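Local coordinates for protein dipeptide Epimerase (Enterococcus faecalis V583, PDB 3JVA) that belongs to the mandelate racemase/muconate lactonizing enzyme family of the enolase superfamily and binds a magnesium ion in its barrel domain, at residues Lys227-Thr230 against Ser231-Thr235; Gly269-His272 against Glu273-Ile277. All coordinates share one frame; numbering follows the deposited sequence.

Both contacts are local, each made within one helical stretch of the enolase C-terminal, TIM-barrel-like domain, and they follow in series along the chain. Contact 1 (227-235) closes helix 223-232 and turns into strand 236-239; contact 2 (269-277) opens helix 271-284, which leads to strand 287-290. Strand 260-263 lies between these two strands in the parallel sheet. The contact centres are 27 Å apart and their nearest atoms about 16 Å, with no touch between them. Other subunits reach both, contact 1 lying farther from the chain centre. Contact 1 thus ends one barrel helix at a subunit interface, and contact 2 starts another against helix 81-91 of the N-terminal domain.

Contact 1: Lys227-Thr230 against Ser231-Thr235; sequences KYVT and SQVNT
Through Y228 to V233 the last turn of helix 223-232 comes to its end: S231 N bonds to K227 O (3.0 Å), while V229 O is gripped by two N-H groups, V233 N (3.1 Å) and Q232 N (2.9 Å). The hydroxyl of S231 folds back on the helix, its OG between backbone N and carbonyl carbon (chi1 71°), and donates to Y228 O at 2.8 Å. One turn after Y228, Q232 lays its CG over a face of the ring, 3.7 Å from the centroid and 16° off the normal, a CH-pi contact. The Q232 chain bends at chi2 so that the amide lies beside Y228 CE1, and the amide and ring planes are 21° apart. Beyond this, Y228 OH bonds to N234 of a third subunit, while T230 OG1 bonds to T257 O and L226 O. On the buried side V229 CG1 and V233 CG2 meet loosely at 4.5 Å, and V229 also touches I237. V233 is the first residue to leave helical angles, and the arrangement is that of a helix C-terminus passing into the next strand of a beta-alpha-beta unit in a TIM-barrel-type domain.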
ATOM      1  N   LYS B 227     -13.558   0.472  11.907  1.00 25.99           N
ATOM      2  CA  LYS B 227     -12.888  -0.702  11.363  1.00 27.23           C
ATOM      3  C   LYS B 227     -12.099  -1.406  12.475  1.00 25.48           C
ATOM      4  O   LYS B 227     -12.076  -2.633  12.555  1.00 24.81           O
ATOM      5  CB  LYS B 227     -11.940  -0.259  10.240  1.00 30.22           C
ATOM      6  CG  LYS B 227     -10.945  -1.298   9.743  1.00 36.10           C
ATOM      7  CD  LYS B 227     -11.606  -2.415   8.974  1.00 39.77           C
ATOM      8  CE  LYS B 227     -10.617  -3.067   8.013  1.00 42.60           C
ATOM      9  NZ  LYS B 227      -9.382  -3.540   8.699  1.00 45.13           N
ATOM     10  N   TYR B 228     -11.462  -0.613  13.331  1.00 26.04           N
ATOM     11  CA  TYR B 228     -10.677  -1.144  14.442  1.00 24.24           C
ATOM     12  C   TYR B 228     -11.570  -1.968  15.365  1.00 23.18           C
ATOM     13  O   TYR B 228     -11.239  -3.093  15.724  1.00 24.32           O
ATOM     14  CB  TYR B 228     -10.043   0.006  15.234  1.00 25.33           C
ATOM     15  CG  TYR B 228      -9.302  -0.445  16.478  1.00 26.68           C
ATOM     16  CD1 TYR B 228      -8.057  -1.067  16.387  1.00 27.42           C
ATOM     17  CD2 TYR B 228      -9.857  -0.261  17.745  1.00 27.04           C
ATOM     18  CE1 TYR B 228      -7.377  -1.497  17.535  1.00 27.90           C
ATOM     19  CE2 TYR B 228      -9.184  -0.687  18.900  1.00 27.86           C
ATOM     20  CZ  TYR B 228      -7.946  -1.302  18.784  1.00 26.52           C
ATOM     21  OH  TYR B 228      -7.270  -1.714  19.914  1.00 23.85           O
ATOM     22  N   VAL B 229     -12.708  -1.402  15.750  1.00 22.54           N
ATOM     23  CA  VAL B 229     -13.631  -2.114  16.627  1.00 21.54           C
ATOM     24  C   VAL B 229     -14.061  -3.439  16.008  1.00 22.81           C
ATOM     25  O   VAL B 229     -13.960  -4.494  16.631  1.00 21.64           O
ATOM     26  CB  VAL B 229     -14.886  -1.271  16.911  1.00 22.12           C
ATOM     27  CG1 VAL B 229     -15.842  -2.047  17.809  1.00 20.19           C
ATOM     28  CG2 VAL B 229     -14.489   0.036  17.565  1.00 21.51           C
ATOM     29  N   THR B 230     -14.534  -3.383  14.770  1.00 22.56           N
ATOM     30  CA  THR B 230     -14.976  -4.580  14.077  1.00 23.17           C
ATOM     31  C   THR B 230     -13.918  -5.677  14.098  1.00 24.07           C
ATOM     32  O   THR B 230     -14.224  -6.846  14.338  1.00 24.19           O
ATOM     33  CB  THR B 230     -15.328  -4.250  12.620  1.00 23.20           C
ATOM     34  OG1 THR B 230     -16.388  -3.289  12.605  1.00 23.06           O
ATOM     35  CG2 THR B 230     -15.757  -5.507  11.869  1.00 23.12           C
ATOM     36  N   SER B 231     -12.671  -5.288  13.861  1.00 24.75           N
ATOM     37  CA  SER B 231     -11.566  -6.236  13.816  1.00 26.37           C
ATOM     38  C   SER B 231     -11.078  -6.710  15.184  1.00 26.82           C
ATOM     39  O   SER B 231     -10.329  -7.680  15.264  1.00 27.64           O
ATOM     40  CB  SER B 231     -10.390  -5.619  13.057  1.00 27.87           C
ATOM     41  OG  SER B 231      -9.784  -4.582  13.815  1.00 32.63           O
ATOM     42  N   GLN B 232     -11.496  -6.043  16.255  1.00 25.94           N
ATOM     43  CA  GLN B 232     -11.036  -6.433  17.587  1.00 26.94           C
ATOM     44  C   GLN B 232     -12.022  -7.221  18.439  1.00 27.56           C
ATOM     45  O   GLN B 232     -11.623  -7.848  19.424  1.00 29.36           O
ATOM     46  CB  GLN B 232     -10.586  -5.196  18.366  1.00 27.20           C
ATOM     47  CG  GLN B 232      -9.378  -4.488  17.776  1.00 30.56           C
ATOM     48  CD  GLN B 232      -8.165  -5.392  17.687  1.00 35.05           C
ATOM     49  OE1 GLN B 232      -7.844  -6.114  18.634  1.00 35.86           O
ATOM     50  NE2 GLN B 232      -7.478  -5.354  16.548  1.00 34.62           N
ATOM     51  N   VAL B 233     -13.302  -7.197  18.082  1.00 25.65           N
ATOM     52  CA  VAL B 233     -14.296  -7.926  18.865  1.00 23.89           C
ATOM     53  C   VAL B 233     -14.993  -9.004  18.050  1.00 26.93           C
ATOM     54  O   VAL B 233     -15.112  -8.892  16.827  1.00 26.51           O
ATOM     55  CB  VAL B 233     -15.373  -6.974  19.435  1.00 22.18           C
ATOM     56  CG1 VAL B 233     -14.711  -5.818  20.174  1.00 22.03           C
ATOM     57  CG2 VAL B 233     -16.260  -6.451  18.310  1.00 20.61           C
ATOM     58  N   ASN B 234     -15.454 -10.049  18.732  1.00 25.54           N
ATOM     59  CA  ASN B 234     -16.162 -11.136  18.063  1.00 28.06           C
ATOM     60  C   ASN B 234     -17.595 -10.722  17.732  1.00 26.69           C
ATOM     61  O   ASN B 234     -18.197 -11.236  16.789  1.00 26.18           O
ATOM     62  CB  ASN B 234     -16.200 -12.385  18.951  1.00 31.62           C
ATOM     63  CG  ASN B 234     -14.841 -13.035  19.099  1.00 35.48           C
ATOM     64  OD1 ASN B 234     -14.099 -13.172  18.126  1.00 36.54           O
ATOM     65  ND2 ASN B 234     -14.512 -13.454  20.317  1.00 39.71           N
ATOM     66  N   THR B 235     -18.135  -9.790  18.511  1.00 24.99           N
ATOM     67  CA  THR B 235     -19.505  -9.336  18.302  1.00 24.65           C
ATOM     68  C   THR B 235     -19.688  -8.662  16.949  1.00 24.60           C
ATOM     69  O   THR B 235     -18.839  -7.884  16.511  1.00 24.09           O
ATOM     70  CB  THR B 235     -19.938  -8.349  19.408  1.00 24.85           C
ATOM     71  OG1 THR B 235     -19.911  -9.013  20.679  1.00 24.09           O
ATOM     72  CG2 THR B 235     -21.346  -7.841  19.149  1.00 25.31           C
TER

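Contact 2: Gly269-His272 against Glu273-Ile277; sequences GGIH and EALKI
I271 and L275, one turn apart at the start of helix 271-284, lie side by side and point the same way, with I271 CG2 4.0 Å from L275 CD1. The I271 methyl is brought to this side by its position anti to the backbone N, beside the carbonyl carbon; L275 CG also packs on I271 O. Their backbones are tied by L275 N to I271 O at 2.9 Å. I271 also packs on L122, and L275 on L307 of helix 298-310.

On another side of the turn, H272 and K276 are set aslant to one another. The extended K276 chain brings CE obliquely up to the imidazole, while its CG lies 3.6 Å from H272 O. The imidazole also stacks with H85 and meets I81 and E82 of helix 81-91. E273 bends at chi2 (75°) and turns its carboxylate toward K276, forming a salt bridge of 3.5 Å from E273 OE1 to K276 NZ; its other oxygen, OE2, accepts the backbone N of A246.

G270 occupies the N-cap position. Its carbonyl O receives A274 N at 3.0 Å and, weakly, E273 N, while I271 N donates to D103 OD2. The chemistry therefore divides round the first turn: an apolar strip faces neighbouring elements, and the E273 carboxylate, held by a backbone N-H and by a lysine, is probably stabilised as the anion, since it lies in the first turn of its own helix 271-284 and its bonded N-H, that of A246, begins helix 246-255, so that both helix dipoles would probably act in the same sense.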
ATOM      1  N   GLY B 269     -32.645   8.721   1.158  1.00 18.48           N
ATOM      2  CA  GLY B 269     -33.482   9.386   0.176  1.00 18.14           C
ATOM      3  C   GLY B 269     -34.419   8.481  -0.598  1.00 20.24           C
ATOM      4  O   GLY B 269     -34.762   8.778  -1.746  1.00 19.97           O
ATOM      5  N   GLY B 270     -34.827   7.373   0.011  1.00 18.91           N
ATOM      6  CA  GLY B 270     -35.769   6.496  -0.658  1.00 19.50           C
ATOM      7  C   GLY B 270     -35.353   5.107  -1.081  1.00 19.38           C
ATOM      8  O   GLY B 270     -34.198   4.712  -0.951  1.00 17.74           O
ATOM      9  N   ILE B 271     -36.332   4.371  -1.603  1.00 18.62           N
ATOM     10  CA  ILE B 271     -36.133   3.000  -2.048  1.00 18.41           C
ATOM     11  C   ILE B 271     -35.103   2.891  -3.161  1.00 18.66           C
ATOM     12  O   ILE B 271     -34.284   1.972  -3.168  1.00 19.16           O
ATOM     13  CB  ILE B 271     -37.482   2.386  -2.514  1.00 17.65           C
ATOM     14  CG1 ILE B 271     -38.403   2.216  -1.298  1.00 18.51           C
ATOM     15  CG2 ILE B 271     -37.256   1.043  -3.208  1.00 17.56           C
ATOM     16  CD1 ILE B 271     -39.852   1.908  -1.646  1.00 17.56           C
ATOM     17  N   HIS B 272     -35.130   3.831  -4.101  1.00 17.74           N
ATOM     18  CA  HIS B 272     -34.186   3.805  -5.220  1.00 18.71           C
ATOM     19  C   HIS B 272     -32.727   3.720  -4.753  1.00 18.42           C
ATOM     20  O   HIS B 272     -31.934   2.934  -5.292  1.00 18.72           O
ATOM     21  CB  HIS B 272     -34.389   5.056  -6.082  1.00 18.72           C
ATOM     22  CG  HIS B 272     -33.578   5.069  -7.341  1.00 20.57           C
ATOM     23  ND1 HIS B 272     -33.945   4.372  -8.474  1.00 23.59           N
ATOM     24  CD2 HIS B 272     -32.431   5.718  -7.653  1.00 18.49           C
ATOM     25  CE1 HIS B 272     -33.061   4.595  -9.431  1.00 21.33           C
ATOM     26  NE2 HIS B 272     -32.133   5.408  -8.959  1.00 24.07           N
ATOM     27  N   GLU B 273     -32.376   4.523  -3.754  1.00 17.13           N
ATOM     28  CA  GLU B 273     -31.019   4.541  -3.224  1.00 18.22           C
ATOM     29  C   GLU B 273     -30.785   3.347  -2.293  1.00 18.08           C
ATOM     30  O   GLU B 273     -29.696   2.774  -2.270  1.00 18.25           O
ATOM     31  CB  GLU B 273     -30.768   5.852  -2.467  1.00 18.33           C
ATOM     32  CG  GLU B 273     -29.320   6.064  -2.025  1.00 21.02           C
ATOM     33  CD  GLU B 273     -28.394   6.464  -3.167  1.00 22.15           C
ATOM     34  OE1 GLU B 273     -28.882   6.702  -4.299  1.00 22.09           O
ATOM     35  OE2 GLU B 273     -27.174   6.551  -2.928  1.00 22.55           O
ATOM     36  N   ALA B 274     -31.812   2.969  -1.540  1.00 19.81           N
ATOM     37  CA  ALA B 274     -31.698   1.829  -0.631  1.00 19.83           C
ATOM     38  C   ALA B 274     -31.347   0.562  -1.420  1.00 19.72           C
ATOM     39  O   ALA B 274     -30.578  -0.283  -0.960  1.00 18.87           O
ATOM     40  CB  ALA B 274     -33.007   1.632   0.128  1.00 19.81           C
ATOM     41  N   LEU B 275     -31.916   0.422  -2.610  1.00 18.21           N
ATOM     42  CA  LEU B 275     -31.621  -0.743  -3.431  1.00 19.05           C
ATOM     43  C   LEU B 275     -30.139  -0.781  -3.796  1.00 18.74           C
ATOM     44  O   LEU B 275     -29.522  -1.848  -3.789  1.00 18.69           O
ATOM     45  CB  LEU B 275     -32.480  -0.733  -4.698  1.00 17.27           C
ATOM     46  CG  LEU B 275     -33.933  -1.157  -4.477  1.00 18.42           C
ATOM     47  CD1 LEU B 275     -34.758  -0.804  -5.717  1.00 21.08           C
ATOM     48  CD2 LEU B 275     -33.997  -2.648  -4.174  1.00 19.39           C
ATOM     49  N   LYS B 276     -29.567   0.380  -4.103  1.00 18.65           N
ATOM     50  CA  LYS B 276     -28.150   0.458  -4.457  1.00 18.16           C
ATOM     51  C   LYS B 276     -27.298   0.025  -3.274  1.00 19.27           C
ATOM     52  O   LYS B 276     -26.343  -0.739  -3.423  1.00 17.57           O
ATOM     53  CB  LYS B 276     -27.763   1.886  -4.837  1.00 19.12           C
ATOM     54  CG  LYS B 276     -28.432   2.421  -6.094  1.00 21.51           C
ATOM     55  CD  LYS B 276     -27.949   3.833  -6.357  1.00 24.16           C
ATOM     56  CE  LYS B 276     -28.638   4.465  -7.548  1.00 25.94           C
ATOM     57  NZ  LYS B 276     -28.237   5.897  -7.659  1.00 30.52           N
ATOM     58  N   ILE B 277     -27.637   0.539  -2.097  1.00 19.22           N
ATOM     59  CA  ILE B 277     -26.892   0.185  -0.896  1.00 18.68           C
ATOM     60  C   ILE B 277     -26.905  -1.325  -0.685  1.00 18.71           C
ATOM     61  O   ILE B 277     -25.863  -1.941  -0.474  1.00 18.23           O
ATOM     62  CB  ILE B 277     -27.480   0.875   0.361  1.00 18.17           C
ATOM     63  CG1 ILE B 277     -27.265   2.391   0.268  1.00 19.80           C
ATOM     64  CG2 ILE B 277     -26.806   0.316   1.620  1.00 18.87           C
ATOM     65  CD1 ILE B 277     -28.025   3.203   1.312  1.00 20.26           C
TER